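Long-range contacts in putative secreted protein (Streptomyces sp. SirexAA-E, PDB 4PEY), which hydrolyses laminarin and laminarioligosaccharides from their non-reducing ends as an exo-beta-1,3-glucanase, yielding glucose and laminaribiose: residues F59-N65 with D86-N90; V539-G544 with S555-F560; S219-P223 with N364-D370; N345-E351 with K382-V388. The protein carries 1 engineered substitution. All coordinates share one frame; numbering follows the deposited sequence.

In the fold
The contacts differ in depth and in chemistry. Contact 3 is the buried one, centred about 12 Å from the centre of the chain. It joins strands of the two beta-helical halves through an arginine, amides and waters. Contacts 1 and 4 are both parallel, in-register pairings of successive coils, one in each half and partly open to solvent. Contact 1 adds an aromatic cluster, whereas contact 4 relies chiefly on backbone bonds, with a leucine on an alanine and an asparagine-threonine bond. Contact 2, near the C-terminus, is an apolar closure in which side chains interlock without direct hydrogen bonds between its segments. Contacts 3 and 4 touch, with L368 CD1 4.1 Å from I387 CG2.

Contact 1: residues F59-N65 with D86-N90; sequences FKPGTYN and DTTFN
Y64 O receives the shortest hydrogen bond between the two segments, 2.7 Å from N90 N, and F89 CA lends a weaker CH contact to the same oxygen. Three more backbone bonds, G62 N to D86 O, T88 N to G62 O and Y64 N to T88 O, complete a parallel pairing in which G62 faces T87, T63 faces T88 and Y64 faces F89. The two strands diverge by only 15°. The backbone angles of G62 would jam any side chain against the preceding carbonyl. The amides of N65 and N90 lie side by side and nearly coplanar, N90 ND2 giving an almost straight bond to N65 OD1 at 2.8 Å. Since N90 OD1 in turn accepts from N118 ND2, a row of hydrogen-bonded asparagine amides runs from N65 through N90 to N118, consistent with the asparagine rows of parallel beta-helices, the fold of GH55 enzymes. On the face carrying Y64 and F89, three rings cluster. The edge of F89 stands on the face of F59, with F89 CZ 3.6 Å from F59 CD2 and the planes 67° apart. The F89 ring plane nearly contains its own CA (chi2 7°), which directs the CE1–CZ edge at F59. The adjoining CD1–CE1 edge meets Y64 in an offset T-shaped stack, centroids 5.6 Å apart. Y64 OH donates to K60 O at 2.6 Å, which fixes the far end of its ring, and T87 CG2 fills the angle beside Y64 CE1 at 3.8 Å. I34 of helix 34-45 packs against both F59 and Y64.

Contact 2: residues V539-G544 with S555-F560; sequences VINDIG and SQVVSF
I540 CD1 sits almost exactly over the middle of the F560 ring, 3.5 Å from its centroid and 6° off the ring normal, a CH-pi contact. The I540 chain is extended, with CG1 anti to the backbone N (chi1 177°), which carries the methyl out to the ring while CG2 rests near F560 CD1. I543 CD1 instead abuts the rim at F560 CE1, 3.5 Å away and close to the ring plane. N541 ND2 lies 3.6 Å from F560 CZ, its amide plane perpendicular to the ring, and bonds A514 O. These three residues belong to a type II' turn from I540 to I543, closed by a classic beta bulge in which V539 N and I540 N both donate to I543 O, from opposite faces of its plane. Loop 539-544, after strand 535-536, thereby packs on the last strand, 555-560, which runs antiparallel to strand 520-529. Beyond the turn, V557 CG2 is the bump that enters a hollow walled by V539 CB at 3.7 Å, G544 CA at 3.8 Å and, more loosely, I543 CG2. A CB on G544 would collide with V539 CG2 and crowd V557 CG2 in the hollow, and the backbone angles themselves call for glycine. V539 CG2 leans on S555 OG at 3.4 Å, a hydroxyl bonded to D545 O. The chain turns a corner at V558 and S559, bringing F560 round to the same loop. An alanine in place of F560 is likely to leave the methyls of I540 and I543 facing a gap, with F522 losing a neighbour too.

Contact 3: residues S219-P223 with N364-D370; sequences SREKP and NPTSLQD
R220 NH1 and NH2 both donate to one oxygen, P365 O, at 2.9 and 2.8 Å, an end-on grip that holds the acceptor 5° from the guanidinium plane. The two nitrogens approach from the same face of the carbonyl, NH2 standing well above its plane. NH2 also donates to S367 OG at 2.8 Å, so three direct bonds fix the rotation of the group. A bend in the arginine chain at chi3 (62°) brings the guanidinium round to these acceptors. Among the amides, Q369 NE2 makes a weak bond to R220 O, its stronger partner being D397.

Two waters extend the network. One accepts a hydrogen bond from R220 NE and donates to Q369 OE1 at 3.0 Å; the other accepts from R220 NH1 and donates to N364 OD1.

Packing supplies the rest. The backbone of K222 lies against the Q369 amide, CA 3.3 Å from OE1, and K222 CD touches D370 OD2 at 3.5 Å. K222 NZ pairs with E113 and bonds P223 O, while D370 pairs with R135.

The end of strand 210-220 and the loop after it, in the first beta-helical half, meet the start of strand 367-375 and the loop before it, in the second. K239 of strand 231-243, in the same half, touches R220, K333 of strand 333-335 touches it from the other half, and I395 of strand 395-397 packs on P365 and S367.

Contact 4: residues N345-E351 with K382-V388; sequences NSETLVE and KATTSIV
L349 CD1 presses on the methyl of A383, CB at 3.6 Å, and L349 CB lies 3.3 Å from S386 O; this is the close-packed side, where V373 and P317 of neighbouring strands also press on L349. L349 N shares its hydrogen between S386 O and T385 O in two weak bonds, while V350 N reaches S386 O at 2.9 Å and V388 N reaches V350 O. The segments run parallel and in register, V350 against I387, as successive coils of the beta-helix characteristic of GH55, and both turn corners at equivalent positions. On the opposite face, T348 CG2 meets V388 CG2 at 3.9 Å. Packing is looser here: a water bridges E347 O, to which it donates at 2.8 Å, and T385 OG1. T348 OG1, held by T322, donates to E351 OE2 within its own segment. At the solvent-side end, N345, with CG anti to its N (chi1 -170°), swings its amide across T384, and ND2 gives OG1 a straight bond of 3.0 Å. An alanine here removes the amide, and T384 OG1 is likely to be left without this partner and K382 CB less covered.

Contact 1: residues F59-N65 with D86-N90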
loop_
_atom_site.group_PDB
_atom_site.type_symbol
_atom_site.label_atom_id
_atom_site.label_comp_id
_atom_site.label_asym_id
_atom_site.label_seq_id
_atom_site.Cartn_x
_atom_site.Cartn_y
_atom_site.Cartn_z
ATOM N N PHE A 59 1.905 19.718 9.380
ATOM C CA PHE A 59 2.849 20.743 9.802
ATOM C C PHE A 59 3.049 21.815 8.738
ATOM O O PHE A 59 3.459 21.515 7.611
ATOM C CB PHE A 59 4.190 20.088 10.160
ATOM C CG PHE A 59 4.142 19.270 11.424
ATOM C CD1 PHE A 59 3.520 18.025 11.451
ATOM C CD2 PHE A 59 4.717 19.751 12.591
ATOM C CE1 PHE A 59 3.468 17.285 12.625
ATOM C CE2 PHE A 59 4.676 19.017 13.755
ATOM C CZ PHE A 59 4.047 17.783 13.778
ATOM N N LYS A 60 2.751 23.062 9.099
ATOM C CA LYS A 60 2.949 24.193 8.190
ATOM C C LYS A 60 4.434 24.376 7.886
ATOM O O LYS A 60 5.296 24.001 8.694
ATOM C CB LYS A 60 2.371 25.482 8.782
ATOM C CG LYS A 60 0.881 25.431 9.054
ATOM C CD LYS A 60 0.335 26.810 9.406
ATOM C CE LYS A 60 -1.178 26.776 9.513
ATOM N NZ LYS A 60 -1.758 28.138 9.701
ATOM N N PRO A 61 4.747 24.948 6.714
ATOM C CA PRO A 61 6.161 25.140 6.367
ATOM C C PRO A 61 6.948 25.906 7.425
ATOM O O PRO A 61 6.431 26.848 8.045
ATOM C CB PRO A 61 6.096 25.941 5.066
ATOM C CG PRO A 61 4.807 25.550 4.459
ATOM C CD PRO A 61 3.853 25.316 5.601
ATOM N N GLY A 62 8.193 25.483 7.629
ATOM C CA GLY A 62 9.062 26.089 8.615
ATOM C C GLY A 62 10.012 25.062 9.190
ATOM O O GLY A 62 10.199 23.986 8.614
ATOM N N THR A 63 10.600 25.392 10.335
ATOM C CA THR A 63 11.566 24.525 10.996
ATOM C C THR A 63 11.098 24.200 12.407
ATOM O O THR A 63 10.726 25.095 13.173
ATOM C CB THR A 63 12.970 25.176 11.034
ATOM O OG1 THR A 63 13.425 25.398 9.695
ATOM C CG2 THR A 63 13.968 24.282 11.758
ATOM N N TYR A 64 11.113 22.912 12.735
ATOM C CA TYR A 64 10.638 22.416 14.015
ATOM C C TYR A 64 11.786 21.781 14.762
ATOM O O TYR A 64 12.537 20.999 14.185
ATOM C CB TYR A 64 9.506 21.405 13.816
ATOM C CG TYR A 64 8.303 22.018 13.141
ATOM C CD1 TYR A 64 8.238 22.126 11.752
ATOM C CD2 TYR A 64 7.241 22.507 13.891
ATOM C CE1 TYR A 64 7.149 22.705 11.130
ATOM C CE2 TYR A 64 6.136 23.081 13.273
ATOM C CZ TYR A 64 6.099 23.176 11.895
ATOM O OH TYR A 64 5.014 23.753 11.277
ATOM N N ASN A 65 11.925 22.126 16.038
ATOM C CA ASN A 65 13.016 21.617 16.851
ATOM C C ASN A 65 12.524 20.728 17.976
ATOM O O ASN A 65 11.351 20.796 18.366
ATOM C CB ASN A 65 13.823 22.776 17.425
ATOM C CG ASN A 65 14.384 23.664 16.348
ATOM O OD1 ASN A 65 15.214 23.229 15.561
ATOM N ND2 ASN A 65 13.930 24.914 16.300
ATOM N N ASP A 86 10.678 22.302 2.624
ATOM C CA ASP A 86 9.947 23.454 3.152
ATOM C C ASP A 86 9.507 23.219 4.592
ATOM O O ASP A 86 9.247 24.170 5.328
ATOM C CB ASP A 86 8.716 23.772 2.302
ATOM C CG ASP A 86 9.070 24.222 0.903
ATOM O OD1 ASP A 86 10.222 24.648 0.677
ATOM O OD2 ASP A 86 8.181 24.163 0.031
ATOM N N THR A 87 9.421 21.951 4.988
ATOM C CA THR A 87 8.986 21.599 6.337
ATOM C C THR A 87 10.011 20.661 6.947
ATOM O O THR A 87 10.033 19.471 6.633
ATOM C CB THR A 87 7.589 20.927 6.342
ATOM O OG1 THR A 87 6.698 21.680 5.508
ATOM C CG2 THR A 87 7.020 20.890 7.751
ATOM N N THR A 88 10.861 21.205 7.813
ATOM C CA THR A 88 12.013 20.470 8.309
ATOM C C THR A 88 11.902 20.206 9.808
ATOM O O THR A 88 11.620 21.115 10.591
ATOM C CB THR A 88 13.324 21.237 8.020
ATOM O OG1 THR A 88 13.502 21.366 6.602
ATOM C CG2 THR A 88 14.526 20.496 8.602
ATOM N N PHE A 89 12.111 18.951 10.190
ATOM C CA PHE A 89 12.199 18.564 11.595
ATOM C C PHE A 89 13.653 18.408 11.991
ATOM O O PHE A 89 14.377 17.611 11.380
ATOM C CB PHE A 89 11.510 17.218 11.885
ATOM C CG PHE A 89 9.999 17.242 11.851
ATOM C CD1 PHE A 89 9.289 18.360 11.441
ATOM C CD2 PHE A 89 9.294 16.110 12.236
ATOM C CE1 PHE A 89 7.895 18.350 11.422
ATOM C CE2 PHE A 89 7.910 16.087 12.215
ATOM C CZ PHE A 89 7.208 17.207 11.807
ATOM N N ASN A 90 14.088 19.151 13.001
ATOM C CA ASN A 90 15.293 18.777 13.713
ATOM C C ASN A 90 14.840 17.785 14.764
ATOM O O ASN A 90 14.383 18.150 15.852
ATOM C CB ASN A 90 15.996 19.999 14.285
ATOM C CG ASN A 90 16.576 20.858 13.194
ATOM O OD1 ASN A 90 17.202 20.340 12.260
ATOM N ND2 ASN A 90 16.332 22.159 13.262
HETATM O O HOH W 1 12.440 24.149 6.494
#

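Contact 2: residues V539-G544 with S555-F560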
loop_
_atom_site.group_PDB
_atom_site.type_symbol
_atom_site.label_atom_id
_atom_site.label_comp_id
_atom_site.label_asym_id
_atom_site.label_seq_id
_atom_site.Cartn_x
_atom_site.Cartn_y
_atom_site.Cartn_z
ATOM N N VAL A 539 7.791 -23.485 -6.893
ATOM C CA VAL A 539 7.713 -22.027 -6.900
ATOM C C VAL A 539 6.612 -21.535 -7.847
ATOM O O VAL A 539 5.704 -20.802 -7.442
ATOM C CB VAL A 539 9.065 -21.407 -7.311
ATOM C CG1 VAL A 539 8.950 -19.895 -7.442
ATOM C CG2 VAL A 539 10.140 -21.773 -6.289
ATOM N N ILE A 540 6.704 -21.930 -9.111
ATOM C CA ILE A 540 5.739 -21.519 -10.122
ATOM C C ILE A 540 5.352 -22.731 -10.964
ATOM O O ILE A 540 6.219 -23.489 -11.389
ATOM C CB ILE A 540 6.307 -20.375 -11.029
ATOM C CG1 ILE A 540 5.303 -20.010 -12.131
ATOM C CG2 ILE A 540 7.685 -20.758 -11.592
ATOM C CD1 ILE A 540 5.615 -18.686 -12.843
ATOM N N ASN A 541 4.052 -22.927 -11.179
ATOM C CA ASN A 541 3.566 -24.117 -11.874
ATOM C C ASN A 541 4.136 -25.383 -11.225
ATOM O O ASN A 541 3.884 -25.637 -10.048
ATOM C CB ASN A 541 3.922 -24.060 -13.359
ATOM C CG ASN A 541 3.224 -22.921 -14.087
ATOM O OD1 ASN A 541 2.372 -22.228 -13.524
ATOM N ND2 ASN A 541 3.580 -22.728 -15.347
ATOM N N ASP A 542 4.914 -26.159 -11.983
ATOM C CA ASP A 542 5.589 -27.342 -11.449
ATOM C C ASP A 542 7.114 -27.168 -11.463
ATOM O O ASP A 542 7.877 -28.154 -11.482
ATOM C CB ASP A 542 5.176 -28.583 -12.245
ATOM C CG ASP A 542 5.432 -28.439 -13.746
ATOM O OD1 ASP A 542 5.379 -29.471 -14.449
ATOM O OD2 ASP A 542 5.686 -27.308 -14.225
ATOM N N ILE A 543 7.537 -25.904 -11.419
ATOM C CA ILE A 543 8.935 -25.495 -11.571
ATOM C C ILE A 543 9.485 -24.910 -10.265
ATOM O O ILE A 543 8.769 -24.209 -9.545
ATOM C CB ILE A 543 9.066 -24.442 -12.712
ATOM C CG1 ILE A 543 8.688 -25.063 -14.055
ATOM C CG2 ILE A 543 10.462 -23.820 -12.772
ATOM C CD1 ILE A 543 8.549 -24.051 -15.168
ATOM N N GLY A 544 10.751 -25.192 -9.965
ATOM C CA GLY A 544 11.374 -24.706 -8.749
ATOM C C GLY A 544 11.302 -25.740 -7.641
ATOM O O GLY A 544 10.389 -26.568 -7.614
ATOM N N SER A 555 12.826 -20.903 -1.435
ATOM C CA SER A 555 13.036 -21.576 -2.717
ATOM C C SER A 555 12.847 -20.540 -3.821
ATOM O O SER A 555 11.831 -19.849 -3.858
ATOM C CB SER A 555 12.069 -22.746 -2.891
ATOM O OG SER A 555 12.269 -23.377 -4.143
ATOM N N GLN A 556 13.823 -20.446 -4.720
ATOM C CA GLN A 556 13.902 -19.341 -5.674
ATOM C C GLN A 556 13.905 -19.777 -7.131
ATOM O O GLN A 556 14.421 -20.843 -7.478
ATOM C CB GLN A 556 15.171 -18.523 -5.408
ATOM C CG GLN A 556 15.247 -17.950 -4.001
ATOM C CD GLN A 556 16.664 -17.599 -3.590
ATOM O OE1 GLN A 556 17.622 -18.308 -3.929
ATOM N NE2 GLN A 556 16.809 -16.499 -2.864
ATOM N N VAL A 557 13.345 -18.924 -7.986
ATOM C CA VAL A 557 13.477 -19.082 -9.430
ATOM C C VAL A 557 13.895 -17.733 -9.995
ATOM O O VAL A 557 13.190 -16.743 -9.814
ATOM C CB VAL A 557 12.159 -19.565 -10.090
ATOM C CG1 VAL A 557 12.212 -19.377 -11.596
ATOM C CG2 VAL A 557 11.888 -21.031 -9.733
ATOM N N VAL A 558 15.041 -17.679 -10.663
ATOM C CA VAL A 558 15.542 -16.404 -11.186
ATOM C C VAL A 558 14.770 -15.948 -12.432
ATOM O O VAL A 558 14.419 -14.762 -12.557
ATOM C CB VAL A 558 17.051 -16.478 -11.526
ATOM C CG1 VAL A 558 17.519 -15.169 -12.154
ATOM C CG2 VAL A 558 17.860 -16.791 -10.275
ATOM N N SER A 559 14.524 -16.882 -13.351
ATOM C CA SER A 559 13.834 -16.580 -14.606
ATOM C C SER A 559 12.786 -17.615 -14.951
ATOM O O SER A 559 13.030 -18.819 -14.831
ATOM C CB SER A 559 14.817 -16.496 -15.779
ATOM O OG SER A 559 15.771 -15.474 -15.585
ATOM N N PHE A 560 11.639 -17.128 -15.415
ATOM C CA PHE A 560 10.574 -17.957 -15.962
ATOM C C PHE A 560 10.062 -17.293 -17.245
ATOM O O PHE A 560 9.916 -16.073 -17.289
ATOM C CB PHE A 560 9.446 -18.119 -14.937
ATOM C CG PHE A 560 8.252 -18.877 -15.450
ATOM C CD1 PHE A 560 8.143 -20.244 -15.248
ATOM C CD2 PHE A 560 7.226 -18.216 -16.120
ATOM C CE1 PHE A 560 7.041 -20.940 -15.722
ATOM C CE2 PHE A 560 6.126 -18.908 -16.596
ATOM C CZ PHE A 560 6.033 -20.271 -16.393
#

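Contact 3: residues S219-P223 with N364-D370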
loop_
_atom_site.group_PDB
_atom_site.type_symbol
_atom_site.label_atom_id
_atom_site.label_comp_id
_atom_site.label_asym_id
_atom_site.label_seq_id
_atom_site.Cartn_x
_atom_site.Cartn_y
_atom_site.Cartn_z
ATOM N N SER A 219 4.932 6.219 -13.570
ATOM C CA SER A 219 4.542 6.526 -12.205
ATOM C C SER A 219 3.948 7.922 -12.166
ATOM O O SER A 219 4.213 8.759 -13.039
ATOM C CB SER A 219 5.718 6.402 -11.226
ATOM O OG SER A 219 6.759 7.314 -11.528
ATOM N N ARG A 220 3.107 8.156 -11.174
ATOM C CA ARG A 220 2.515 9.470 -10.994
ATOM C C ARG A 220 2.412 9.699 -9.504
ATOM O O ARG A 220 1.719 8.957 -8.823
ATOM C CB ARG A 220 1.147 9.558 -11.659
ATOM C CG ARG A 220 0.531 10.953 -11.592
ATOM C CD ARG A 220 -0.752 11.008 -12.415
ATOM N NE ARG A 220 -1.768 10.089 -11.901
ATOM C CZ ARG A 220 -2.778 9.604 -12.628
ATOM N NH1 ARG A 220 -2.914 9.948 -13.907
ATOM N NH2 ARG A 220 -3.655 8.769 -12.077
ATOM N N GLU A 221 3.121 10.696 -8.986
ATOM C CA GLU A 221 3.183 10.828 -7.539
ATOM C C GLU A 221 1.809 11.139 -6.943
ATOM O O GLU A 221 0.958 11.804 -7.560
ATOM C CB GLU A 221 4.211 11.881 -7.120
ATOM C CG GLU A 221 5.626 11.605 -7.632
ATOM C CD GLU A 221 6.135 10.187 -7.328
ATOM O OE1 GLU A 221 5.738 9.582 -6.307
ATOM O OE2 GLU A 221 6.953 9.677 -8.128
ATOM N N LYS A 222 1.595 10.614 -5.743
ATOM C CA LYS A 222 0.325 10.769 -5.041
ATOM C C LYS A 222 0.007 12.234 -4.746
ATOM O O LYS A 222 0.881 12.983 -4.307
ATOM C CB LYS A 222 0.364 9.971 -3.738
ATOM C CG LYS A 222 -0.967 9.902 -3.026
ATOM C CD LYS A 222 -0.828 9.229 -1.666
ATOM C CE LYS A 222 -0.121 10.139 -0.677
ATOM N NZ LYS A 222 -0.899 11.375 -0.291
ATOM N N PRO A 223 -1.246 12.659 -4.999
ATOM C CA PRO A 223 -1.625 14.024 -4.622
ATOM C C PRO A 223 -1.506 14.247 -3.115
ATOM O O PRO A 223 -1.655 13.297 -2.334
ATOM C CB PRO A 223 -3.088 14.126 -5.079
ATOM C CG PRO A 223 -3.195 13.120 -6.205
ATOM C CD PRO A 223 -2.309 11.980 -5.766
ATOM N N ASN A 364 -3.631 9.574 -19.572
ATOM C CA ASN A 364 -4.079 10.062 -18.270
ATOM C C ASN A 364 -4.817 8.949 -17.526
ATOM O O ASN A 364 -6.050 8.931 -17.478
ATOM C CB ASN A 364 -4.978 11.297 -18.448
ATOM C CG ASN A 364 -5.321 11.970 -17.136
ATOM O OD1 ASN A 364 -4.636 11.779 -16.133
ATOM N ND2 ASN A 364 -6.380 12.774 -17.137
ATOM N N PRO A 365 -4.059 7.995 -16.966
ATOM C CA PRO A 365 -4.693 6.830 -16.350
ATOM C C PRO A 365 -5.367 7.129 -15.027
ATOM O O PRO A 365 -5.124 8.165 -14.407
ATOM C CB PRO A 365 -3.523 5.863 -16.140
ATOM C CG PRO A 365 -2.314 6.719 -16.108
ATOM C CD PRO A 365 -2.595 7.853 -17.045
ATOM N N THR A 366 -6.212 6.201 -14.596
ATOM C CA THR A 366 -6.714 6.213 -13.231
ATOM C C THR A 366 -5.720 5.467 -12.348
ATOM O O THR A 366 -5.088 4.500 -12.795
ATOM C CB THR A 366 -8.128 5.594 -13.172
ATOM O OG1 THR A 366 -9.059 6.560 -13.674
ATOM C CG2 THR A 366 -8.535 5.200 -11.743
ATOM N N SER A 367 -5.554 5.938 -11.111
ATOM C CA SER A 367 -4.652 5.284 -10.172
ATOM C C SER A 367 -5.285 5.041 -8.809
ATOM O O SER A 367 -6.163 5.797 -8.374
ATOM C CB SER A 367 -3.370 6.111 -9.990
ATOM O OG SER A 367 -3.657 7.449 -9.587
ATOM N N LEU A 368 -4.835 3.962 -8.167
ATOM C CA LEU A 368 -5.061 3.694 -6.751
ATOM C C LEU A 368 -3.719 3.794 -6.048
ATOM O O LEU A 368 -2.774 3.109 -6.439
ATOM C CB LEU A 368 -5.653 2.300 -6.516
ATOM C CG LEU A 368 -6.935 1.882 -7.229
ATOM C CD1 LEU A 368 -7.323 0.478 -6.775
ATOM C CD2 LEU A 368 -8.054 2.863 -6.955
ATOM N N GLN A 369 -3.626 4.642 -5.028
ATOM C CA GLN A 369 -2.378 4.827 -4.283
ATOM C C GLN A 369 -2.631 4.825 -2.784
ATOM O O GLN A 369 -3.500 5.554 -2.317
ATOM C CB GLN A 369 -1.702 6.135 -4.689
ATOM C CG GLN A 369 -1.146 6.096 -6.088
ATOM C CD GLN A 369 -0.603 7.432 -6.526
ATOM O OE1 GLN A 369 -1.357 8.397 -6.698
ATOM N NE2 GLN A 369 0.715 7.504 -6.714
ATOM N N ASP A 370 -1.885 4.012 -2.034
ATOM C CA ASP A 370 -2.130 3.883 -0.598
ATOM C C ASP A 370 -3.608 3.612 -0.377
ATOM O O ASP A 370 -4.258 4.257 0.447
ATOM C CB ASP A 370 -1.701 5.135 0.185
ATOM C CG ASP A 370 -0.214 5.427 0.063
ATOM O OD1 ASP A 370 0.561 4.515 -0.296
ATOM O OD2 ASP A 370 0.185 6.580 0.343
HETATM O O HOH W 2 -1.800 10.158 -9.023
HETATM O O HOH W 3 -1.597 11.681 -15.848
#

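Contact 4: residues N345-E351 with K382-V388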
loop_
_atom_site.group_PDB
_atom_site.type_symbol
_atom_site.label_atom_id
_atom_site.label_comp_id
_atom_site.label_asym_id
_atom_site.label_seq_id
_atom_site.Cartn_x
_atom_site.Cartn_y
_atom_site.Cartn_z
ATOM N N ASN A 345 -21.496 -9.927 3.413
ATOM C CA ASN A 345 -20.593 -10.111 2.278
ATOM C C ASN A 345 -20.849 -9.128 1.153
ATOM O O ASN A 345 -21.985 -8.998 0.690
ATOM C CB ASN A 345 -20.713 -11.528 1.723
ATOM C CG ASN A 345 -19.645 -11.840 0.711
ATOM O OD1 ASN A 345 -18.478 -12.008 1.065
ATOM N ND2 ASN A 345 -20.033 -11.933 -0.558
ATOM N N SER A 346 -19.785 -8.455 0.721
ATOM C CA SER A 346 -19.812 -7.618 -0.476
ATOM C C SER A 346 -19.253 -8.404 -1.653
ATOM O O SER A 346 -18.165 -8.968 -1.572
ATOM C CB SER A 346 -19.003 -6.330 -0.283
ATOM O OG SER A 346 -19.585 -5.493 0.695
ATOM N N GLU A 347 -19.996 -8.446 -2.748
ATOM C CA GLU A 347 -19.526 -9.132 -3.945
ATOM C C GLU A 347 -18.182 -8.550 -4.396
ATOM O O GLU A 347 -17.261 -9.288 -4.769
ATOM C CB GLU A 347 -20.570 -9.019 -5.057
ATOM C CG GLU A 347 -20.188 -9.728 -6.334
ATOM C CD GLU A 347 -21.327 -9.777 -7.332
ATOM O OE1 GLU A 347 -22.443 -9.310 -7.002
ATOM O OE2 GLU A 347 -21.106 -10.293 -8.448
ATOM N N THR A 348 -18.073 -7.226 -4.345
ATOM C CA THR A 348 -16.803 -6.528 -4.575
ATOM C C THR A 348 -16.685 -5.388 -3.574
ATOM O O THR A 348 -17.705 -4.854 -3.145
ATOM C CB THR A 348 -16.690 -5.939 -5.993
ATOM O OG1 THR A 348 -17.741 -4.981 -6.189
ATOM C CG2 THR A 348 -16.782 -7.018 -7.067
ATOM N N LEU A 349 -15.463 -5.011 -3.198
ATOM C CA LEU A 349 -15.279 -3.845 -2.327
ATOM C C LEU A 349 -14.904 -2.586 -3.119
ATOM O O LEU A 349 -15.378 -1.491 -2.817
ATOM C CB LEU A 349 -14.225 -4.128 -1.247
ATOM C CG LEU A 349 -14.690 -5.125 -0.175
ATOM C CD1 LEU A 349 -13.557 -5.557 0.725
ATOM C CD2 LEU A 349 -15.846 -4.570 0.673
ATOM N N VAL A 350 -14.043 -2.750 -4.123
ATOM C CA VAL A 350 -13.605 -1.654 -4.989
ATOM C C VAL A 350 -13.636 -2.114 -6.443
ATOM O O VAL A 350 -13.084 -3.171 -6.765
ATOM C CB VAL A 350 -12.172 -1.181 -4.635
ATOM C CG1 VAL A 350 -11.714 -0.063 -5.574
ATOM C CG2 VAL A 350 -12.087 -0.744 -3.165
ATOM N N GLU A 351 -14.292 -1.335 -7.306
ATOM C CA GLU A 351 -14.296 -1.597 -8.744
ATOM C C GLU A 351 -13.731 -0.407 -9.494
ATOM O O GLU A 351 -14.202 0.716 -9.321
ATOM C CB GLU A 351 -15.709 -1.899 -9.257
ATOM C CG GLU A 351 -16.290 -3.185 -8.721
ATOM C CD GLU A 351 -17.708 -3.453 -9.209
ATOM O OE1 GLU A 351 -18.151 -2.815 -10.192
ATOM O OE2 GLU A 351 -18.381 -4.315 -8.602
ATOM N N LYS A 382 -16.624 -9.733 5.407
ATOM C CA LYS A 382 -16.635 -10.665 4.279
ATOM C C LYS A 382 -16.731 -9.939 2.944
ATOM O O LYS A 382 -17.484 -8.966 2.814
ATOM C CB LYS A 382 -17.808 -11.648 4.382
ATOM C CG LYS A 382 -17.709 -12.667 5.503
ATOM C CD LYS A 382 -18.990 -13.484 5.537
ATOM C CE LYS A 382 -18.989 -14.490 6.651
ATOM N NZ LYS A 382 -20.290 -15.199 6.674
ATOM N N ALA A 383 -15.978 -10.427 1.957
ATOM C CA ALA A 383 -16.109 -9.964 0.577
ATOM C C ALA A 383 -15.656 -11.060 -0.382
ATOM O O ALA A 383 -14.704 -11.776 -0.089
ATOM C CB ALA A 383 -15.302 -8.689 0.351
ATOM N N THR A 384 -16.318 -11.180 -1.530
ATOM C CA THR A 384 -15.958 -12.219 -2.501
ATOM C C THR A 384 -14.670 -11.854 -3.247
ATOM O O THR A 384 -13.704 -12.632 -3.261
ATOM C CB THR A 384 -17.105 -12.469 -3.495
ATOM O OG1 THR A 384 -18.259 -12.914 -2.766
ATOM C CG2 THR A 384 -16.722 -13.535 -4.505
ATOM N N THR A 385 -14.653 -10.672 -3.861
ATOM C CA THR A 385 -13.461 -10.155 -4.530
ATOM C C THR A 385 -13.204 -8.738 -4.020
ATOM O O THR A 385 -14.092 -7.896 -4.079
ATOM C CB THR A 385 -13.613 -10.135 -6.066
ATOM O OG1 THR A 385 -14.059 -11.417 -6.529
ATOM C CG2 THR A 385 -12.291 -9.787 -6.733
ATOM N N SER A 386 -12.007 -8.463 -3.527
ATOM C CA SER A 386 -11.807 -7.160 -2.904
ATOM C C SER A 386 -11.615 -6.022 -3.900
ATOM O O SER A 386 -12.338 -5.027 -3.833
ATOM C CB SER A 386 -10.639 -7.215 -1.918
ATOM O OG SER A 386 -11.034 -7.906 -0.735
ATOM N N ILE A 387 -10.666 -6.149 -4.824
ATOM C CA ILE A 387 -10.506 -5.128 -5.857
ATOM C C ILE A 387 -10.583 -5.740 -7.244
ATOM O O ILE A 387 -9.850 -6.678 -7.555
ATOM C CB ILE A 387 -9.165 -4.363 -5.737
ATOM C CG1 ILE A 387 -8.968 -3.810 -4.320
ATOM C CG2 ILE A 387 -9.099 -3.254 -6.804
ATOM C CD1 ILE A 387 -7.704 -2.931 -4.156
ATOM N N VAL A 388 -11.482 -5.213 -8.071
ATOM C CA VAL A 388 -11.558 -5.610 -9.470
ATOM C C VAL A 388 -11.086 -4.435 -10.312
ATOM O O VAL A 388 -11.670 -3.340 -10.245
ATOM C CB VAL A 388 -12.985 -6.021 -9.889
ATOM C CG1 VAL A 388 -13.029 -6.377 -11.379
ATOM C CG2 VAL A 388 -13.483 -7.183 -9.046
HETATM O O HOH W 4 -16.828 -10.943 -6.939
#